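Side-chain contacts in heroin esterase (Rhodococcus sp., PDB 1LZL), which probably hydrolyses acetyl esters, heroin among them, as a serine esterase of the alpha/beta-hydrolase fold: residues V103-A106 and R107-F111; A135-L138 and Y139-A142. All blocks are in the same frame, centred on the assembly; numbering follows the deposited sequence. Where two conformers were deposited one is given.

Contact 1. Residues V103-A106 and R107-F111; sequences VEVA and RELGF
Val103 and Arg107 meet one turn apart on helix 99-109, the connecting helix of the beta-alpha-beta unit that runs from strand 79-85 to strand 112-116. The methyl CG1 of Val103 lies over one face of the Arg107 guanidinium, 3.5 Å from its NH2. The arginine chain starts out extended and then bends at chi3 (-71°), which brings its flat end back over the valine. The group is also held from beyond the helix. NE bonds to the carbonyl of Asp47 and NH2 to that of Ser45. Val49 of strand 49-56 packs against Val103, Ala106 and Arg107.

The side chains of Glu104 and Glu108 meet through their CG atoms, 4.1 Å apart, and Glu108 CG also lies 3.3 Å from Glu104 O. Their carboxylate planes are nearly perpendicular, and the like charges stay apart, with OE2 of Glu104 6.0 Å from OE2 of Glu108. Val105 CG1 makes looser apolar contact with Leu109 CD1 and Phe111 CB, and Leu309 of helix 299-315 packs on Val105.

The backbone bonds lengthen and bend toward the helix end. Arg107 N reaches Val103 O almost straight, at 168° about the hydrogen. The bond from Gly110 N to Ala106 O is bent to 133°, with the donor above the carbonyl plane. Gly110 then leaves the helix with positive phi, and the chain goes on toward strand 112-116. Leu109 CB sits over the centre of the Phe111 ring. The turn also buries Phe111 O, which has no conventional donor in the model; Ala106 CA approaches it at 3.1 Å in a CA-H...O contact.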
ATOM      1  N   VAL A 103      -5.320   2.615 -13.053  1.00 14.27           N
ATOM      2  CA  VAL A 103      -6.197   2.876 -14.198  1.00 14.20           C
ATOM      3  C   VAL A 103      -7.660   2.792 -13.769  1.00 14.10           C
ATOM      4  O   VAL A 103      -8.504   3.620 -14.144  1.00 15.01           O
ATOM      5  CB  VAL A 103      -5.882   1.867 -15.311  1.00 15.28           C
ATOM      6  CG1 VAL A 103      -6.973   1.831 -16.378  1.00 14.14           C
ATOM      7  CG2 VAL A 103      -4.534   2.227 -15.936  1.00 17.07           C
ATOM      8  N   GLU A 104      -7.984   1.771 -12.958  1.00 14.19           N
ATOM      9  CA  GLU A 104      -9.373   1.628 -12.494  1.00 15.08           C
ATOM     10  C   GLU A 104      -9.898   2.863 -11.786  1.00 13.47           C
ATOM     11  O   GLU A 104     -11.013   3.369 -11.994  1.00 14.97           O
ATOM     12  CB  GLU A 104      -9.496   0.364 -11.594  1.00 18.66           C
ATOM     13  CG  GLU A 104     -10.964   0.072 -11.278  1.00 31.32           C
ATOM     14  CD  GLU A 104     -11.243  -1.159 -10.442  1.00 31.07           C
ATOM     15  OE1 GLU A 104     -10.310  -1.561  -9.698  1.00 52.22           O
ATOM     16  OE2 GLU A 104     -12.377  -1.735 -10.493  1.00 33.33           O
ATOM     17  N   VAL A 105      -9.060   3.377 -10.873  1.00 13.67           N
ATOM     18  CA  VAL A 105      -9.466   4.566 -10.097  1.00 13.22           C
ATOM     19  C   VAL A 105      -9.656   5.762 -11.045  1.00 12.73           C
ATOM     20  O   VAL A 105     -10.645   6.487 -10.939  1.00 13.81           O
ATOM     21  CB  VAL A 105      -8.389   4.847  -9.031  1.00 12.20           C
ATOM     22  CG1 VAL A 105      -8.550   6.230  -8.445  1.00 13.76           C
ATOM     23  CG2 VAL A 105      -8.446   3.735  -7.967  1.00 14.89           C
ATOM     24  N   ALA A 106      -8.696   5.952 -11.960  1.00 12.50           N
ATOM     25  CA  ALA A 106      -8.803   7.117 -12.846  1.00 12.71           C
ATOM     26  C   ALA A 106     -10.024   6.990 -13.743  1.00 15.04           C
ATOM     27  O   ALA A 106     -10.808   7.904 -13.944  1.00 17.06           O
ATOM     28  CB  ALA A 106      -7.559   7.273 -13.697  1.00 12.83           C
ATOM     29  N   ARG A 107     -10.244   5.809 -14.318  1.00 14.95           N
ATOM     30  CA  ARG A 107     -11.368   5.625 -15.232  1.00 16.15           C
ATOM     31  C   ARG A 107     -12.707   5.658 -14.502  1.00 17.40           C
ATOM     32  O   ARG A 107     -13.651   6.317 -14.943  1.00 22.30           O
ATOM     33  CB  ARG A 107     -11.154   4.294 -15.986  1.00 18.15           C
ATOM     34  CG  ARG A 107     -12.288   3.998 -16.963  1.00 21.47           C
ATOM     35  CD  ARG A 107     -12.276   2.560 -17.476  1.00 26.17           C
ATOM     36  NE  ARG A 107     -11.139   2.364 -18.380  1.00 26.95           N
ATOM     37  CZ  ARG A 107     -10.283   1.369 -18.156  1.00 23.92           C
ATOM     38  NH1 ARG A 107     -10.476   0.561 -17.102  1.00 24.61           N
ATOM     39  NH2 ARG A 107      -9.271   1.226 -18.990  1.00 21.27           N
ATOM     40  N   GLU A 108     -12.846   4.973 -13.358  1.00 15.02           N
ATOM     41  CA  GLU A 108     -14.181   4.848 -12.770  1.00 15.53           C
ATOM     42  C   GLU A 108     -14.526   6.054 -11.914  1.00 15.92           C
ATOM     43  O   GLU A 108     -15.709   6.418 -11.848  1.00 19.28           O
ATOM     44  CB  GLU A 108     -14.312   3.606 -11.887  1.00 16.83           C
ATOM     45  CG  GLU A 108     -14.107   2.301 -12.631  1.00 19.07           C
ATOM     46  CD  GLU A 108     -15.106   2.203 -13.776  1.00 23.52           C
ATOM     47  OE1 GLU A 108     -16.235   2.709 -13.605  1.00 32.38           O
ATOM     48  OE2 GLU A 108     -14.748   1.644 -14.828  1.00 26.73           O
ATOM     49  N   LEU A 109     -13.545   6.662 -11.260  1.00 16.34           N
ATOM     50  CA  LEU A 109     -13.819   7.764 -10.368  1.00 14.62           C
ATOM     51  C   LEU A 109     -13.499   9.136 -10.956  1.00 14.91           C
ATOM     52  O   LEU A 109     -13.947  10.143 -10.415  1.00 17.36           O
ATOM     53  CB  LEU A 109     -12.989   7.621  -9.060  1.00 14.57           C
ATOM     54  CG  LEU A 109     -13.239   6.302  -8.348  1.00 13.69           C
ATOM     55  CD1 LEU A 109     -12.539   6.342  -6.991  1.00 13.26           C
ATOM     56  CD2 LEU A 109     -14.740   6.013  -8.238  1.00 14.80           C
ATOM     57  N   GLY A 110     -12.695   9.168 -12.039  1.00 15.73           N
ATOM     58  CA  GLY A 110     -12.364  10.462 -12.613  1.00 18.65           C
ATOM     59  C   GLY A 110     -11.360  11.263 -11.810  1.00 14.45           C
ATOM     60  O   GLY A 110     -11.293  12.490 -11.792  1.00 19.53           O
ATOM     61  N   PHE A 111     -10.506  10.531 -11.089  1.00 14.69           N
ATOM     62  CA  PHE A 111      -9.493  11.056 -10.189  1.00 14.90           C
ATOM     63  C   PHE A 111      -8.122  10.823 -10.838  1.00 12.99           C
ATOM     64  O   PHE A 111      -7.911   9.810 -11.517  1.00 17.24           O
ATOM     65  CB  PHE A 111      -9.518  10.405  -8.810  1.00 13.00           C
ATOM     66  CG  PHE A 111     -10.758  10.613  -7.962  1.00 12.93           C
ATOM     67  CD1 PHE A 111     -11.743  11.527  -8.314  1.00 14.14           C
ATOM     68  CD2 PHE A 111     -10.929   9.843  -6.800  1.00 14.24           C
ATOM     69  CE1 PHE A 111     -12.851  11.648  -7.496  1.00 15.94           C
ATOM     70  CE2 PHE A 111     -12.020   9.981  -5.959  1.00 14.05           C
ATOM     71  CZ  PHE A 111     -12.991  10.905  -6.340  1.00 14.76           C
TER

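Contact 2. Residues A135-L138 and Y139-A142; sequences AALL and YIHA
His141 carries its CG anti to the backbone N (chi1 179°), and this places the ring one water molecule away from Leu138 O. Tyr139 has a similar first torsion, and an edge of its ring comes near Ala136 O, close to the ring plane. Both residues lie on the last turns of helix 128-142.

The water donates to Leu138 O at 2.8 Å. It also bonds His141 ND1 at 3.2 Å, lying in the plane of the imidazole at its edge. Leu138 O is therefore gripped twice, because Ala142 N also bonds it at 3.0 Å. The water thus ties the histidine to the backbone. The other links are regular helical bonds, the straightest from Ile140 N to Ala136 O, at 171° about the hydrogen.

Direct side-chain contact is slight. Ile140 is modelled in two conformers. In the one described here, chi1 (62°) sets CG1 between the backbone N and the carbonyl carbon, 3.5 Å from both Ala136 O and Leu137 O and 4.5 Å from Leu137 CD1.

Several side chains of these turns pack against the sheet. Leu137 packs on Leu83 of strand 79-85 and on Ile154 and Val156 of strand 153-159. Ala136 and Ile140 also rest on Leu83, while His141 touches Ile154. Tyr139 touches Leu54 and Ala56 of strand 49-56, and its ring meets that of His143. The helix so spans several strands of the alpha/beta-hydrolase sheet.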
ATOM      1  N   ALA A 135       8.414  12.706  -0.507  1.00  8.70           N
ATOM      2  CA  ALA A 135       8.869  13.641  -1.540  1.00  9.07           C
ATOM      3  C   ALA A 135       7.860  13.748  -2.662  1.00  8.65           C
ATOM      4  O   ALA A 135       7.613  14.850  -3.180  1.00 10.95           O
ATOM      5  CB  ALA A 135      10.224  13.184  -2.053  1.00 10.75           C
ATOM      6  N   ALA A 136       7.261  12.624  -3.057  1.00  8.63           N
ATOM      7  CA  ALA A 136       6.253  12.623  -4.118  1.00  9.53           C
ATOM      8  C   ALA A 136       5.035  13.384  -3.640  1.00  9.66           C
ATOM      9  O   ALA A 136       4.404  14.152  -4.363  1.00 10.42           O
ATOM     10  CB  ALA A 136       5.885  11.162  -4.476  1.00 11.75           C
ATOM     11  N   LEU A 137       4.619  13.233  -2.373  1.00 10.07           N
ATOM     12  CA  LEU A 137       3.479  13.961  -1.813  1.00  9.92           C
ATOM     13  C   LEU A 137       3.739  15.460  -1.808  1.00  9.46           C
ATOM     14  O   LEU A 137       2.864  16.230  -2.232  1.00 11.57           O
ATOM     15  CB  LEU A 137       3.196  13.425  -0.395  1.00 10.13           C
ATOM     16  CG  LEU A 137       2.023  14.128   0.314  1.00  9.94           C
ATOM     17  CD1 LEU A 137       0.701  13.890  -0.427  1.00 10.33           C
ATOM     18  CD2 LEU A 137       1.875  13.708   1.780  1.00 12.16           C
ATOM     19  N   LEU A 138       4.915  15.854  -1.337  1.00  9.66           N
ATOM     20  CA  LEU A 138       5.298  17.289  -1.356  1.00 10.35           C
ATOM     21  C   LEU A 138       5.209  17.858  -2.761  1.00 12.17           C
ATOM     22  O   LEU A 138       4.733  18.979  -2.959  1.00 13.41           O
ATOM     23  CB  LEU A 138       6.726  17.417  -0.820  1.00 10.94           C
ATOM     24  CG  LEU A 138       6.893  17.304   0.704  1.00 11.20           C
ATOM     25  CD1 LEU A 138       8.362  17.255   1.092  1.00 15.43           C
ATOM     26  CD2 LEU A 138       6.255  18.525   1.383  1.00 13.19           C
ATOM     27  N   TYR A 139       5.725  17.082  -3.713  1.00 11.10           N
ATOM     28  CA  TYR A 139       5.716  17.546  -5.105  1.00 11.28           C
ATOM     29  C   TYR A 139       4.309  17.668  -5.630  1.00 12.52           C
ATOM     30  O   TYR A 139       3.984  18.709  -6.237  1.00 14.02           O
ATOM     31  CB  TYR A 139       6.523  16.542  -5.937  1.00 11.81           C
ATOM     32  CG  TYR A 139       6.363  16.813  -7.426  1.00 13.44           C
ATOM     33  CD1 TYR A 139       7.086  17.841  -8.028  1.00 17.11           C
ATOM     34  CD2 TYR A 139       5.501  16.034  -8.203  1.00 14.66           C
ATOM     35  CE1 TYR A 139       6.907  18.046  -9.398  1.00 20.02           C
ATOM     36  CE2 TYR A 139       5.309  16.231  -9.553  1.00 19.50           C
ATOM     37  CZ  TYR A 139       6.051  17.260 -10.123  1.00 18.47           C
ATOM     38  OH  TYR A 139       5.889  17.517 -11.470  1.00 23.78           O
ATOM     39  N   ILE A 140       3.474  16.623  -5.505  1.00 11.23           N
ATOM     40  CA  ILE A 140       2.122  16.750  -6.108  1.00 12.22           C
ATOM     41  C   ILE A 140       1.334  17.883  -5.469  1.00 12.88           C
ATOM     42  O   ILE A 140       0.553  18.551  -6.164  1.00 14.65           O
ATOM     43  CB  ILE A 140       1.325  15.446  -6.167  0.60 14.05           C
ATOM     44  CG1 ILE A 140       1.030  14.850  -4.809  0.60 13.43           C
ATOM     45  CG2 ILE A 140       2.043  14.462  -7.100  0.60 17.03           C
ATOM     46  CD1 ILE A 140       0.225  13.559  -4.950  0.60 18.86           C
ATOM     47  N   HIS A 141       1.537  18.138  -4.176  1.00 13.20           N
ATOM     48  CA  HIS A 141       0.809  19.184  -3.472  1.00 12.57           C
ATOM     49  C   HIS A 141       1.296  20.537  -3.972  1.00 13.47           C
ATOM     50  O   HIS A 141       0.450  21.387  -4.295  1.00 16.86           O
ATOM     51  CB  HIS A 141       1.045  19.043  -1.957  1.00 16.28           C
ATOM     52  CG  HIS A 141       0.321  20.141  -1.238  1.00 18.06           C
ATOM     53  ND1 HIS A 141       1.038  21.143  -0.655  1.00 21.60           N
ATOM     54  CD2 HIS A 141      -1.001  20.402  -1.050  1.00 19.80           C
ATOM     55  CE1 HIS A 141       0.173  22.003  -0.096  1.00 21.16           C
ATOM     56  NE2 HIS A 141      -1.058  21.577  -0.327  1.00 21.13           N
ATOM     57  N   ALA A 142       2.601  20.705  -4.066  1.00 13.48           N
ATOM     58  CA  ALA A 142       3.178  22.010  -4.469  1.00 15.84           C
ATOM     59  C   ALA A 142       2.910  22.310  -5.922  1.00 16.51           C
ATOM     60  O   ALA A 142       2.807  23.470  -6.299  1.00 19.88           O
ATOM     61  CB  ALA A 142       4.683  22.029  -4.233  1.00 15.93           C
TER
HETATM   62  O   HOH W   1       4.174  20.733  -0.812  1.00 23.73           O

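Contact 2 lies wholly on helix 128-142, while contact 1 runs off the end of helix 99-109. Both are partly buried. Their centres are 20 Å apart, and they do not touch. Contact 1 has charged side chains on its more exposed side and apolar ones inward, and its backbone bonds bend as the helix gives way to Gly110. Contact 2 keeps regular helical bonding to its last residue and adds a water bridge. Its buried residues are small or aliphatic. Strand 49-56 meets both, through Val49 in contact 1 and through Leu54 and Ala56 in contact 2. Contact 1 also packs on helix 299-315, and contact 2 on strands 79-85 and 153-159.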